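Local coordinates for DNA-damage inducible protein DDI1-like protein (Leishmania major, PDB 5YQ8), which acts as an aspartic protease of the DDI1 family, this chain being its retroviral protease-like domain, at residues A[43-48]-A[63-68]; A[10-15]-A[38-43]. All blocks are in the same frame, centred on the assembly; numbering follows the deposited sequence.

In the fold
Contact 2 (10-15 with 38-43) and contact 1 (43-48 with 63-68) follow one another along the chain, the first closing at Leu43 where the second opens. Their centres lie about 12 Å apart. Both use the loop between helix 32-37 and strand 62-71, and both bring it to the mixed sheet of the protease domain: contact 2 at the turn joining strands 7-12 and 15-21, contact 1 at strand 62-71. Leu40, packed on Ile12 in contact 2, also touches contact 1, its CB 3.6 Å from Ile64 CD1. The loop thus packs against both outermost strands, away from the active-site Asp22, and neither contact is touched by the other subunit.

Contact 1: A[43-48]-A[63-68]; sequences LVDVRM and RIHMTP
The carboxylate of Asp45 meets the imidazole of His65 in a nearly straight hydrogen bond, NE2 giving to OD2 at 3.1 Å and 178°. The donor comes in on the anti lone pair of OD2, and the acceptor lies in the ring plane, although carboxylate and ring are turned 72° from each other. Within its own loop Arg47 approaches the same oxygen side-on, NE using the syn lone pair at 3.0 Å, with NH2 as a second donor. OD2 is therefore held by three N-H groups, while OD1 closes an Asx turn onto the backbone N of Arg47. At the other ring nitrogen, Arg63 NH1 donates to His65 ND1 at 3.0 Å, which should hold the imidazole against rotation about chi2.

Behind this chain of bonds the backbones pair weakly, Asp45 N to Arg63 O and Arg63 N to Asp45 O, each 3.4 Å. Met48, bent at chi2 and chi3, meets His65 tip to tip, CE 3.9 Å from CE1 at the ring edge, while its CG packs 4.1 Å from Arg63 CB. Val44 CG2 lies against both CG1 and CD1 of Ile64, 3.8 Å from CG1, and Ile64 continues onto Phe80 and Leu40. A single antiparallel bridge, Asp45 with Arg63 as its hydrogen-bonded pair, thus fastens an irregular loop to edge strand 62-71 of the retropepsin-like sheet.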
loop_
_atom_site.group_PDB
_atom_site.type_symbol
_atom_site.label_atom_id
_atom_site.label_comp_id
_atom_site.label_asym_id
_atom_site.label_seq_id
_atom_site.Cartn_x
_atom_site.Cartn_y
_atom_site.Cartn_z
ATOM N N LEU A 43 3.561 -20.785 -18.200
ATOM C CA LEU A 43 4.210 -19.483 -18.364
ATOM C C LEU A 43 5.208 -19.146 -17.259
ATOM O O LEU A 43 5.943 -18.168 -17.396
ATOM C CB LEU A 43 3.129 -18.389 -18.436
ATOM C CG LEU A 43 2.246 -18.346 -19.686
ATOM C CD1 LEU A 43 1.316 -17.142 -19.640
ATOM C CD2 LEU A 43 3.141 -18.259 -20.919
ATOM N N VAL A 44 5.215 -19.918 -16.170
ATOM C CA VAL A 44 6.070 -19.618 -15.054
ATOM C C VAL A 44 7.505 -19.973 -15.405
ATOM O O VAL A 44 7.825 -21.157 -15.564
ATOM C CB VAL A 44 5.611 -20.317 -13.764
ATOM C CG1 VAL A 44 6.625 -20.080 -12.624
ATOM C CG2 VAL A 44 4.222 -19.795 -13.398
ATOM N N ASP A 45 8.362 -18.950 -15.516
ATOM C CA ASP A 45 9.769 -19.173 -15.761
ATOM C C ASP A 45 10.387 -19.565 -14.447
ATOM O O ASP A 45 10.314 -18.815 -13.499
ATOM C CB ASP A 45 10.429 -17.920 -16.350
ATOM C CG ASP A 45 11.958 -18.046 -16.480
ATOM O OD1 ASP A 45 12.513 -19.131 -16.157
ATOM O OD2 ASP A 45 12.609 -17.033 -16.854
ATOM N N VAL A 46 11.059 -20.703 -14.393
ATOM C CA VAL A 46 11.503 -21.265 -13.100
ATOM C C VAL A 46 13.000 -21.048 -12.925
ATOM O O VAL A 46 13.628 -21.770 -12.194
ATOM C CB VAL A 46 11.221 -22.787 -12.984
ATOM C CG1 VAL A 46 9.757 -23.079 -12.774
ATOM C CG2 VAL A 46 11.688 -23.500 -14.244
ATOM N N ARG A 47 13.574 -20.035 -13.580
ATOM C CA ARG A 47 15.013 -19.803 -13.498
ATOM C C ARG A 47 15.397 -19.043 -12.264
ATOM O O ARG A 47 16.530 -19.064 -11.854
ATOM C CB ARG A 47 15.519 -19.072 -14.733
ATOM C CG ARG A 47 15.475 -19.935 -15.984
ATOM C CD ARG A 47 16.119 -19.197 -17.131
ATOM N NE ARG A 47 15.410 -17.981 -17.463
ATOM C CZ ARG A 47 15.790 -17.088 -18.379
ATOM N NH1 ARG A 47 16.938 -17.228 -19.065
ATOM N NH2 ARG A 47 15.028 -16.001 -18.579
ATOM N N MET A 48 14.446 -18.360 -11.672
ATOM C CA MET A 48 14.692 -17.506 -10.521
ATOM C C MET A 48 14.036 -18.099 -9.250
ATOM O O MET A 48 13.661 -17.331 -8.372
ATOM C CB MET A 48 14.120 -16.109 -10.845
ATOM C CG MET A 48 12.682 -16.100 -11.438
ATOM S SD MET A 48 12.608 -16.506 -13.218
ATOM C CE MET A 48 13.641 -15.251 -13.985
ATOM N N ARG A 63 8.634 -16.370 -11.907
ATOM C CA ARG A 63 8.128 -15.082 -12.300
ATOM C C ARG A 63 7.391 -15.171 -13.610
ATOM O O ARG A 63 7.923 -15.765 -14.523
ATOM C CB ARG A 63 9.274 -14.104 -12.429
ATOM C CG ARG A 63 8.855 -12.635 -12.595
ATOM C CD ARG A 63 10.053 -11.715 -12.732
ATOM N NE ARG A 63 9.651 -10.307 -12.703
ATOM C CZ ARG A 63 9.421 -9.515 -13.761
ATOM N NH1 ARG A 63 9.590 -9.927 -15.023
ATOM N NH2 ARG A 63 9.028 -8.246 -13.559
ATOM N N ILE A 64 6.211 -14.551 -13.725
ATOM C CA ILE A 64 5.423 -14.574 -14.967
ATOM C C ILE A 64 5.735 -13.235 -15.601
ATOM O O ILE A 64 5.411 -12.163 -15.070
ATOM C CB ILE A 64 3.951 -14.772 -14.666
ATOM C CG1 ILE A 64 3.647 -16.242 -14.457
ATOM C CG2 ILE A 64 3.063 -14.326 -15.795
ATOM C CD1 ILE A 64 2.230 -16.603 -14.079
ATOM N N HIS A 65 6.415 -13.256 -16.734
ATOM C CA HIS A 65 6.979 -11.985 -17.280
ATOM C C HIS A 65 5.942 -11.152 -18.000
ATOM O O HIS A 65 6.065 -9.952 -18.114
ATOM C CB HIS A 65 8.182 -12.261 -18.195
ATOM C CG HIS A 65 9.257 -13.031 -17.522
ATOM N ND1 HIS A 65 9.857 -12.607 -16.366
ATOM C CD2 HIS A 65 9.827 -14.214 -17.834
ATOM C CE1 HIS A 65 10.794 -13.478 -16.019
ATOM N NE2 HIS A 65 10.781 -14.474 -16.884
ATOM N N MET A 66 4.915 -11.821 -18.490
ATOM C CA MET A 66 3.799 -11.179 -19.183
ATOM C C MET A 66 2.649 -12.143 -19.253
ATOM O O MET A 66 2.808 -13.241 -19.739
ATOM C CB MET A 66 4.142 -10.713 -20.595
ATOM C CG MET A 66 3.020 -9.906 -21.241
ATOM S SD MET A 66 1.909 -10.981 -22.089
ATOM C CE MET A 66 0.815 -9.865 -22.861
ATOM N N THR A 67 1.531 -11.741 -18.652
ATOM C CA THR A 67 0.261 -12.379 -18.824
ATOM C C THR A 67 -0.782 -11.289 -18.995
ATOM O O THR A 67 -0.791 -10.301 -18.259
ATOM C CB THR A 67 -0.110 -13.287 -17.628
ATOM O OG1 THR A 67 -1.408 -13.906 -17.837
ATOM C CG2 THR A 67 -0.137 -12.540 -16.337
ATOM N N PRO A 68 -1.689 -11.487 -19.914
ATOM C CA PRO A 68 -2.806 -10.528 -19.986
ATOM C C PRO A 68 -3.821 -10.617 -18.826
ATOM O O PRO A 68 -4.245 -11.679 -18.429
ATOM C CB PRO A 68 -3.464 -10.844 -21.339
ATOM C CG PRO A 68 -2.500 -11.781 -22.013
ATOM C CD PRO A 68 -1.801 -12.521 -20.944
#

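Contact 2: A[10-15]-A[38-43]; sequences CTINQV and CGLMRL
Cys38 SG sits against the turn that joins strands 7-12 and 15-21, meeting Ile12 CB at 3.9 Å and Val15 CB at 4.1 Å. With SG anti to the carbonyl carbon of Cys38, chi1 -69° places the sulfur against both Ile12 and Val15, the first and last residues of the type I' turn. These two also exchange backbone bonds in both directions, which sets them side by side, both facing the sulfur. Val17 of strand 15-21 touches Cys38 as well, and Arg37 of helix 32-37 packs on Val15.

Next to the sulfur, Leu40 meets Ile12 at about a right angle. The CG2 branch of Ile12, anti to its backbone N, comes 4.0 Å from Leu40 CD1 and almost as near to CD2, so it faces the forked end of the leucine. Met30 lies against both residues, and Leu40 also reaches Ile64 and Thr67, which extends this apolar cluster toward strand 62-71.

Outward from the cluster, the exposed turn residue Asn13 supplies the polar edge. Its ND2 donates to Cys38 O at 2.6 Å, in a bent bond with an N-H...O angle of 132°. The donor lies in the carbonyl plane, whereas the oxygen is tilted 25° from the amide plane of Asn13. The same nitrogen passes 3.4 Å from Leu40 CD2, at the border between polar and apolar surface.

Cys38 directly follows helix 32-37, and Gly39, with positive phi, completes a Schellman motif there. The chemistry therefore divides by depth: sulfur and aliphatic branches make up the buried part, and one side-chain amide gives the carbonyl of Cys38 a partner at the exposed edge, tying the hairpin turn to the helix end.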
loop_
_atom_site.group_PDB
_atom_site.type_symbol
_atom_site.label_atom_id
_atom_site.label_comp_id
_atom_site.label_asym_id
_atom_site.label_seq_id
_atom_site.Cartn_x
_atom_site.Cartn_y
_atom_site.Cartn_z
ATOM N N CYS A 10 -10.906 -8.546 -11.456
ATOM C CA CYS A 10 -10.370 -8.638 -12.799
ATOM C C CYS A 10 -10.431 -10.087 -13.269
ATOM O O CYS A 10 -10.759 -10.978 -12.508
ATOM C CB CYS A 10 -8.891 -8.187 -12.815
ATOM S SG CYS A 10 -7.706 -9.114 -11.780
ATOM N N THR A 11 -10.034 -10.339 -14.514
ATOM C CA THR A 11 -10.023 -11.704 -15.071
ATOM C C THR A 11 -8.684 -11.989 -15.773
ATOM O O THR A 11 -8.182 -11.161 -16.496
ATOM C CB THR A 11 -11.179 -11.921 -16.102
ATOM O OG1 THR A 11 -11.040 -11.029 -17.224
ATOM C CG2 THR A 11 -12.501 -11.684 -15.487
ATOM N N ILE A 12 -8.162 -13.196 -15.619
ATOM C CA ILE A 12 -7.024 -13.687 -16.348
ATOM C C ILE A 12 -7.438 -14.979 -17.018
ATOM O O ILE A 12 -7.777 -15.962 -16.318
ATOM C CB ILE A 12 -5.870 -13.976 -15.398
ATOM C CG1 ILE A 12 -5.550 -12.705 -14.584
ATOM C CG2 ILE A 12 -4.643 -14.450 -16.172
ATOM C CD1 ILE A 12 -4.330 -12.732 -13.682
ATOM N N ASN A 13 -7.384 -15.001 -18.348
ATOM C CA ASN A 13 -7.867 -16.115 -19.167
ATOM C C ASN A 13 -9.270 -16.473 -18.747
ATOM O O ASN A 13 -9.460 -17.584 -18.219
ATOM C CB ASN A 13 -7.034 -17.368 -19.001
ATOM C CG ASN A 13 -5.629 -17.125 -19.255
ATOM O OD1 ASN A 13 -5.252 -16.643 -20.317
ATOM N ND2 ASN A 13 -4.830 -17.504 -18.312
ATOM N N GLN A 14 -10.204 -15.536 -18.841
ATOM C CA GLN A 14 -11.629 -15.798 -18.567
ATOM C C GLN A 14 -12.005 -16.029 -17.083
ATOM O O GLN A 14 -13.196 -16.050 -16.802
ATOM C CB GLN A 14 -12.103 -17.052 -19.397
ATOM C CG GLN A 14 -11.903 -17.028 -20.894
ATOM C CD GLN A 14 -12.811 -16.012 -21.526
ATOM O OE1 GLN A 14 -13.829 -15.622 -20.948
ATOM N NE2 GLN A 14 -12.416 -15.527 -22.678
ATOM N N VAL A 15 -11.036 -16.248 -16.184
ATOM C CA VAL A 15 -11.230 -16.660 -14.828
ATOM C C VAL A 15 -11.233 -15.446 -13.916
ATOM O O VAL A 15 -10.376 -14.604 -13.958
ATOM C CB VAL A 15 -10.098 -17.591 -14.373
ATOM C CG1 VAL A 15 -10.274 -18.007 -12.870
ATOM C CG2 VAL A 15 -10.015 -18.809 -15.283
ATOM N N CYS A 38 -5.776 -20.226 -13.182
ATOM C CA CYS A 38 -5.812 -19.428 -14.381
ATOM C C CYS A 38 -5.010 -20.076 -15.524
ATOM O O CYS A 38 -4.897 -19.512 -16.608
ATOM C CB CYS A 38 -5.244 -18.006 -14.058
ATOM S SG CYS A 38 -6.333 -17.031 -12.962
ATOM N N GLY A 39 -4.435 -21.248 -15.288
ATOM C CA GLY A 39 -3.710 -21.959 -16.326
ATOM C C GLY A 39 -2.374 -21.301 -16.714
ATOM O O GLY A 39 -2.019 -21.322 -17.862
ATOM N N LEU A 40 -1.644 -20.754 -15.745
ATOM C CA LEU A 40 -0.447 -19.951 -15.956
ATOM C C LEU A 40 0.853 -20.624 -15.546
ATOM O O LEU A 40 1.915 -20.001 -15.595
ATOM C CB LEU A 40 -0.570 -18.651 -15.140
ATOM C CG LEU A 40 -1.769 -17.765 -15.382
ATOM C CD1 LEU A 40 -1.692 -16.564 -14.481
ATOM C CD2 LEU A 40 -1.783 -17.346 -16.852
ATOM N N MET A 41 0.815 -21.894 -15.173
ATOM C CA MET A 41 2.044 -22.596 -14.772
ATOM C C MET A 41 2.995 -22.795 -15.909
ATOM O O MET A 41 4.220 -22.709 -15.719
ATOM C CB MET A 41 1.710 -23.943 -14.180
ATOM C CG MET A 41 0.937 -23.822 -12.879
ATOM S SD MET A 41 2.028 -23.287 -11.606
ATOM C CE MET A 41 1.704 -21.560 -11.435
ATOM N N ARG A 42 2.452 -23.050 -17.104
ATOM C CA ARG A 42 3.286 -23.219 -18.279
ATOM C C ARG A 42 4.103 -21.929 -18.592
ATOM O O ARG A 42 5.150 -21.983 -19.223
ATOM C CB ARG A 42 2.410 -23.604 -19.457
ATOM C CG ARG A 42 3.201 -24.137 -20.614
ATOM C CD ARG A 42 3.428 -23.155 -21.729
ATOM N NE ARG A 42 2.232 -22.493 -22.237
ATOM C CZ ARG A 42 2.299 -21.465 -23.078
ATOM N NH1 ARG A 42 3.503 -21.001 -23.466
ATOM N NH2 ARG A 42 1.171 -20.878 -23.529
ATOM N N LEU A 43 3.561 -20.785 -18.200
ATOM C CA LEU A 43 4.210 -19.483 -18.364
ATOM C C LEU A 43 5.208 -19.146 -17.259
ATOM O O LEU A 43 5.943 -18.168 -17.396
ATOM C CB LEU A 43 3.129 -18.389 -18.436
ATOM C CG LEU A 43 2.246 -18.346 -19.686
ATOM C CD1 LEU A 43 1.316 -17.142 -19.640
ATOM C CD2 LEU A 43 3.141 -18.259 -20.919
#